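Local coordinates for protein ADP-ribosylation factor guanine nucleotide-exchange factor SEC7 (Saccharomyces cerevisiae, PDB 4OIY) that activates the small GTPase ARF1 at the trans-Golgi network through guanine nucleotide exchange by its Sec7 domain, thereby driving vesicle budding and Golgi traffic, at residues E104-K107 / I108-M112; M112-F115 / A116-F119. All blocks are in the same frame, centred on the assembly; numbering follows the deposited sequence.

How the contacts relate
Both contacts belong to a single helix, 105-122, of the all-helical Sec7 domain, the part of the protein that carries the guanine nucleotide-exchange activity. Contact 1 comes first along the chain and holds the N-terminal end of this helix; contact 2 follows directly, its first residue, Met-112, being the last of contact 1. Their centres lie about 11 Å apart. Side chains of both touch helices 68-79 and 130-148, and contact 2 also meets helix 88-96. The surroundings change from a largely surface-lying first turn to a more buried stretch, which ends close to Asp-121, a residue that has been seen to bind magnesium in this protein.

Contact 1. Residues E104-K107 / I108-M112; sequences EGQK and IDRFM
With CG set beside the backbone N (chi1 -68°) and a bend at chi3 (-74°), the Arg-110 side chain turns back along the capped first turn of helix 105-122, and its guanidinium lies with one face over Lys-107 CA. The extended Lys-107 chain runs alongside in the same direction, its CG 3.3 Å from Arg-110 NH1. Their charged ends stay apart: Lys-107 NZ and Arg-110 NH1 are separated by 5.3 Å. Gln-106, its CG between the backbone N and the carbonyl carbon (chi1 68°), points the same way, and its NE2 donates to Glu-104 OE1 over 2.8 Å in a bent bond, OE1 being tilted out of the Gln-106 amide plane. One water, in the guanidinium plane, accepts from Arg-110 NH1 and donates to Glu-104 OE1, bridging opposite charges; NH1 also makes a weak hydrogen bond to Gly-64 O. Glu-104 is the N-cap residue, and its carbonyl O receives Ile-108 N at 3.2 Å. Lys-107 O takes Phe-111 N at 3.3 Å and lies at the edge of the Phe-111 ring, 3.2 Å from CD2. Outward, Phe-111 stacks on Phe-99, Arg-110 leans on Ile-71 and Met-74 of helix 68-79, and Ile-108 and Asp-109 touch Tyr-138 and Tyr-134, respectively, of helix 130-148.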
loop_
_atom_site.group_PDB
_atom_site.type_symbol
_atom_site.label_atom_id
_atom_site.label_comp_id
_atom_site.label_asym_id
_atom_site.label_seq_id
_atom_site.Cartn_x
_atom_site.Cartn_y
_atom_site.Cartn_z
ATOM N N GLU A 104 2.193 10.710 -8.566
ATOM C CA GLU A 104 1.519 11.971 -8.265
ATOM C C GLU A 104 0.869 11.937 -6.895
ATOM O O GLU A 104 0.326 10.914 -6.456
ATOM C CB GLU A 104 0.544 12.404 -9.361
ATOM C CG GLU A 104 -0.829 11.793 -9.341
ATOM C CD GLU A 104 -1.583 12.080 -10.627
ATOM O OE1 GLU A 104 -2.800 12.350 -10.562
ATOM O OE2 GLU A 104 -0.952 12.058 -11.702
ATOM N N GLY A 105 0.973 13.068 -6.215
ATOM C CA GLY A 105 0.534 13.177 -4.846
ATOM C C GLY A 105 -0.929 12.869 -4.642
ATOM O O GLY A 105 -1.303 12.267 -3.631
ATOM N N GLN A 106 -1.785 13.284 -5.574
ATOM C CA GLN A 106 -3.216 13.067 -5.385
ATOM C C GLN A 106 -3.564 11.575 -5.387
ATOM O O GLN A 106 -4.471 11.159 -4.682
ATOM C CB GLN A 106 -4.070 13.842 -6.392
ATOM C CG GLN A 106 -3.982 13.397 -7.837
ATOM C CD GLN A 106 -5.130 13.941 -8.678
ATOM O OE1 GLN A 106 -5.828 14.877 -8.279
ATOM N NE2 GLN A 106 -5.349 13.332 -9.831
ATOM N N LYS A 107 -2.822 10.789 -6.153
ATOM C CA LYS A 107 -3.003 9.339 -6.172
ATOM C C LYS A 107 -2.531 8.731 -4.863
ATOM O O LYS A 107 -3.234 7.920 -4.257
ATOM C CB LYS A 107 -2.243 8.729 -7.339
ATOM C CG LYS A 107 -2.841 9.103 -8.676
ATOM C CD LYS A 107 -2.113 8.467 -9.835
ATOM C CE LYS A 107 -2.884 8.704 -11.128
ATOM N NZ LYS A 107 -2.287 7.953 -12.253
ATOM N N ILE A 108 -1.337 9.113 -4.431
ATOM C CA ILE A 108 -0.808 8.646 -3.161
ATOM C C ILE A 108 -1.810 8.918 -2.048
ATOM O O ILE A 108 -2.095 8.035 -1.241
ATOM C CB ILE A 108 0.552 9.311 -2.839
ATOM C CG1 ILE A 108 1.602 8.867 -3.856
ATOM C CG2 ILE A 108 1.009 8.965 -1.425
ATOM C CD1 ILE A 108 2.866 9.685 -3.821
ATOM N N ASP A 109 -2.365 10.125 -2.025
ATOM C CA ASP A 109 -3.301 10.508 -0.977
ATOM C C ASP A 109 -4.517 9.572 -0.926
ATOM O O ASP A 109 -5.019 9.266 0.155
ATOM C CB ASP A 109 -3.758 11.963 -1.152
ATOM C CG ASP A 109 -2.635 12.992 -0.916
ATOM O OD1 ASP A 109 -1.570 12.663 -0.356
ATOM O OD2 ASP A 109 -2.824 14.164 -1.327
ATOM N N ARG A 110 -4.998 9.137 -2.087
ATOM C CA ARG A 110 -6.110 8.177 -2.144
ATOM C C ARG A 110 -5.748 6.862 -1.444
ATOM O O ARG A 110 -6.529 6.350 -0.626
ATOM C CB ARG A 110 -6.536 7.910 -3.593
ATOM C CG ARG A 110 -7.178 9.099 -4.295
ATOM C CD ARG A 110 -8.036 8.640 -5.470
ATOM N NE ARG A 110 -7.278 8.189 -6.635
ATOM C CZ ARG A 110 -6.777 9.000 -7.565
ATOM N NH1 ARG A 110 -6.110 8.497 -8.588
ATOM N NH2 ARG A 110 -6.928 10.320 -7.472
ATOM N N PHE A 111 -4.577 6.312 -1.763
ATOM C CA PHE A 111 -4.098 5.090 -1.104
ATOM C C PHE A 111 -3.988 5.277 0.405
ATOM O O PHE A 111 -4.447 4.429 1.182
ATOM C CB PHE A 111 -2.723 4.676 -1.624
ATOM C CG PHE A 111 -2.732 4.071 -2.994
ATOM C CD1 PHE A 111 -2.959 2.718 -3.165
ATOM C CD2 PHE A 111 -2.472 4.850 -4.106
ATOM C CE1 PHE A 111 -2.937 2.154 -4.421
ATOM C CE2 PHE A 111 -2.445 4.288 -5.372
ATOM C CZ PHE A 111 -2.690 2.939 -5.527
ATOM N N MET A 112 -3.354 6.369 0.826
ATOM C CA MET A 112 -3.009 6.528 2.228
ATOM C C MET A 112 -4.227 6.860 3.065
ATOM O O MET A 112 -4.295 6.456 4.227
ATOM C CB MET A 112 -1.875 7.546 2.395
ATOM C CG MET A 112 -0.622 7.164 1.590
ATOM S SD MET A 112 -0.135 5.419 1.698
ATOM C CE MET A 112 0.140 5.381 3.448
HETATM O O HOH W 1 -5.245 10.637 -10.506
#

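Contact 2. Residues M112-F115 / A116-F119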
loop_
_atom_site.group_PDB
_atom_site.type_symbol
_atom_site.label_atom_id
_atom_site.label_comp_id
_atom_site.label_asym_id
_atom_site.label_seq_id
_atom_site.Cartn_x
_atom_site.Cartn_y
_atom_site.Cartn_z
ATOM N N MET A 112 -3.354 6.369 0.826
ATOM C CA MET A 112 -3.009 6.528 2.228
ATOM C C MET A 112 -4.227 6.860 3.065
ATOM O O MET A 112 -4.295 6.456 4.227
ATOM C CB MET A 112 -1.875 7.546 2.395
ATOM C CG MET A 112 -0.622 7.164 1.590
ATOM S SD MET A 112 -0.135 5.419 1.698
ATOM C CE MET A 112 0.140 5.381 3.448
ATOM N N LEU A 113 -5.205 7.561 2.484
ATOM C CA LEU A 113 -6.455 7.814 3.210
ATOM C C LEU A 113 -7.239 6.525 3.419
ATOM O O LEU A 113 -7.758 6.290 4.513
ATOM C CB LEU A 113 -7.326 8.876 2.531
ATOM C CG LEU A 113 -8.643 9.181 3.261
ATOM C CD1 LEU A 113 -8.411 9.664 4.686
ATOM C CD2 LEU A 113 -9.442 10.191 2.450
ATOM N N LYS A 114 -7.313 5.683 2.391
ATOM C CA LYS A 114 -8.014 4.409 2.522
ATOM C C LYS A 114 -7.289 3.483 3.497
ATOM O O LYS A 114 -7.928 2.812 4.307
ATOM C CB LYS A 114 -8.169 3.729 1.167
ATOM C CG LYS A 114 -8.918 2.411 1.212
ATOM C CD LYS A 114 -10.365 2.535 1.669
ATOM C CE LYS A 114 -11.015 1.158 1.696
ATOM N NZ LYS A 114 -12.375 1.140 2.293
ATOM N N PHE A 115 -5.960 3.442 3.417
ATOM C CA PHE A 115 -5.167 2.707 4.399
ATOM C C PHE A 115 -5.500 3.164 5.817
ATOM O O PHE A 115 -5.768 2.339 6.693
ATOM C CB PHE A 115 -3.673 2.878 4.140
ATOM C CG PHE A 115 -2.815 2.414 5.275
ATOM C CD1 PHE A 115 -2.529 1.067 5.421
ATOM C CD2 PHE A 115 -2.337 3.309 6.220
ATOM C CE1 PHE A 115 -1.776 0.622 6.481
ATOM C CE2 PHE A 115 -1.582 2.864 7.293
ATOM C CZ PHE A 115 -1.304 1.516 7.417
ATOM N N ALA A 116 -5.493 4.475 6.036
ATOM C CA ALA A 116 -5.743 5.034 7.369
ATOM C C ALA A 116 -7.129 4.648 7.859
ATOM O O ALA A 116 -7.300 4.271 9.014
ATOM C CB ALA A 116 -5.592 6.552 7.348
ATOM N N GLU A 117 -8.118 4.735 6.982
ATOM C CA GLU A 117 -9.487 4.385 7.349
ATOM C C GLU A 117 -9.602 2.919 7.746
ATOM O O GLU A 117 -10.242 2.593 8.751
ATOM C CB GLU A 117 -10.449 4.744 6.219
ATOM C CG GLU A 117 -10.655 6.246 6.096
ATOM C CD GLU A 117 -11.317 6.667 4.801
ATOM O OE1 GLU A 117 -11.535 5.805 3.926
ATOM O OE2 GLU A 117 -11.602 7.878 4.647
ATOM N N ARG A 118 -8.962 2.043 6.983
ATOM C CA ARG A 118 -8.982 0.605 7.264
ATOM C C ARG A 118 -8.259 0.337 8.567
ATOM O O ARG A 118 -8.737 -0.428 9.407
ATOM C CB ARG A 118 -8.330 -0.171 6.111
ATOM C CG ARG A 118 -8.231 -1.684 6.284
ATOM C CD ARG A 118 -9.583 -2.335 6.139
ATOM N NE ARG A 118 -9.509 -3.796 6.190
ATOM C CZ ARG A 118 -10.568 -4.595 6.290
ATOM N NH1 ARG A 118 -11.795 -4.091 6.339
ATOM N NH2 ARG A 118 -10.397 -5.912 6.334
ATOM N N PHE A 119 -7.101 0.963 8.749
ATOM C CA PHE A 119 -6.341 0.735 9.975
ATOM C C PHE A 119 -7.147 1.121 11.213
ATOM O O PHE A 119 -7.192 0.365 12.192
ATOM C CB PHE A 119 -5.006 1.484 9.979
ATOM C CG PHE A 119 -4.197 1.214 11.214
ATOM C CD1 PHE A 119 -3.398 0.084 11.299
ATOM C CD2 PHE A 119 -4.318 2.030 12.327
ATOM C CE1 PHE A 119 -2.697 -0.199 12.453
ATOM C CE2 PHE A 119 -3.616 1.749 13.487
ATOM C CZ PHE A 119 -2.799 0.640 13.545
#
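Glu-117 reaches back one turn to Leu-113, their side chains crossing obliquely, with the carboxylate oxygen OE2 3.5 Å from Leu-113 CG. With CG opposite its backbone N (chi1 -180°), Leu-113 presents CG and both methyl carbons to that oxygen. Lys-114 CD lies 4.1 Å from Glu-117 OE1, the two chains crossing at about a right angle; Lys-114 NZ stays 5.0 Å from Glu-117 OE1 and forms a salt bridge with Asp-79. Beneath these side chains, regular alpha-helical bonds set the spacing: Glu-117 N donates to Leu-113 O at 2.9 Å, and Phe-119 N to Phe-115 O at 2.8 Å. Farther out, Arg-118 NH2 hydrogen-bonds to Phe-81 O; the Arg-118 side chain lies about 5 Å from that of Asp-121, which has been seen to bind magnesium. The helix is amphipathic here: Met-112, Phe-115, Ala-116 and Phe-119 face inward, with Leu-113 and Glu-117 on the more exposed side. On the buried face Phe-115 meets Phe-83 edge-to-face and also Phe-95; Met-112, Phe-115 and Phe-119 pack on helix 88-96, Ala-116 touches Ala-133 of helix 130-148, and Lys-114 and Arg-118 lie against Val-78 of helix 68-79.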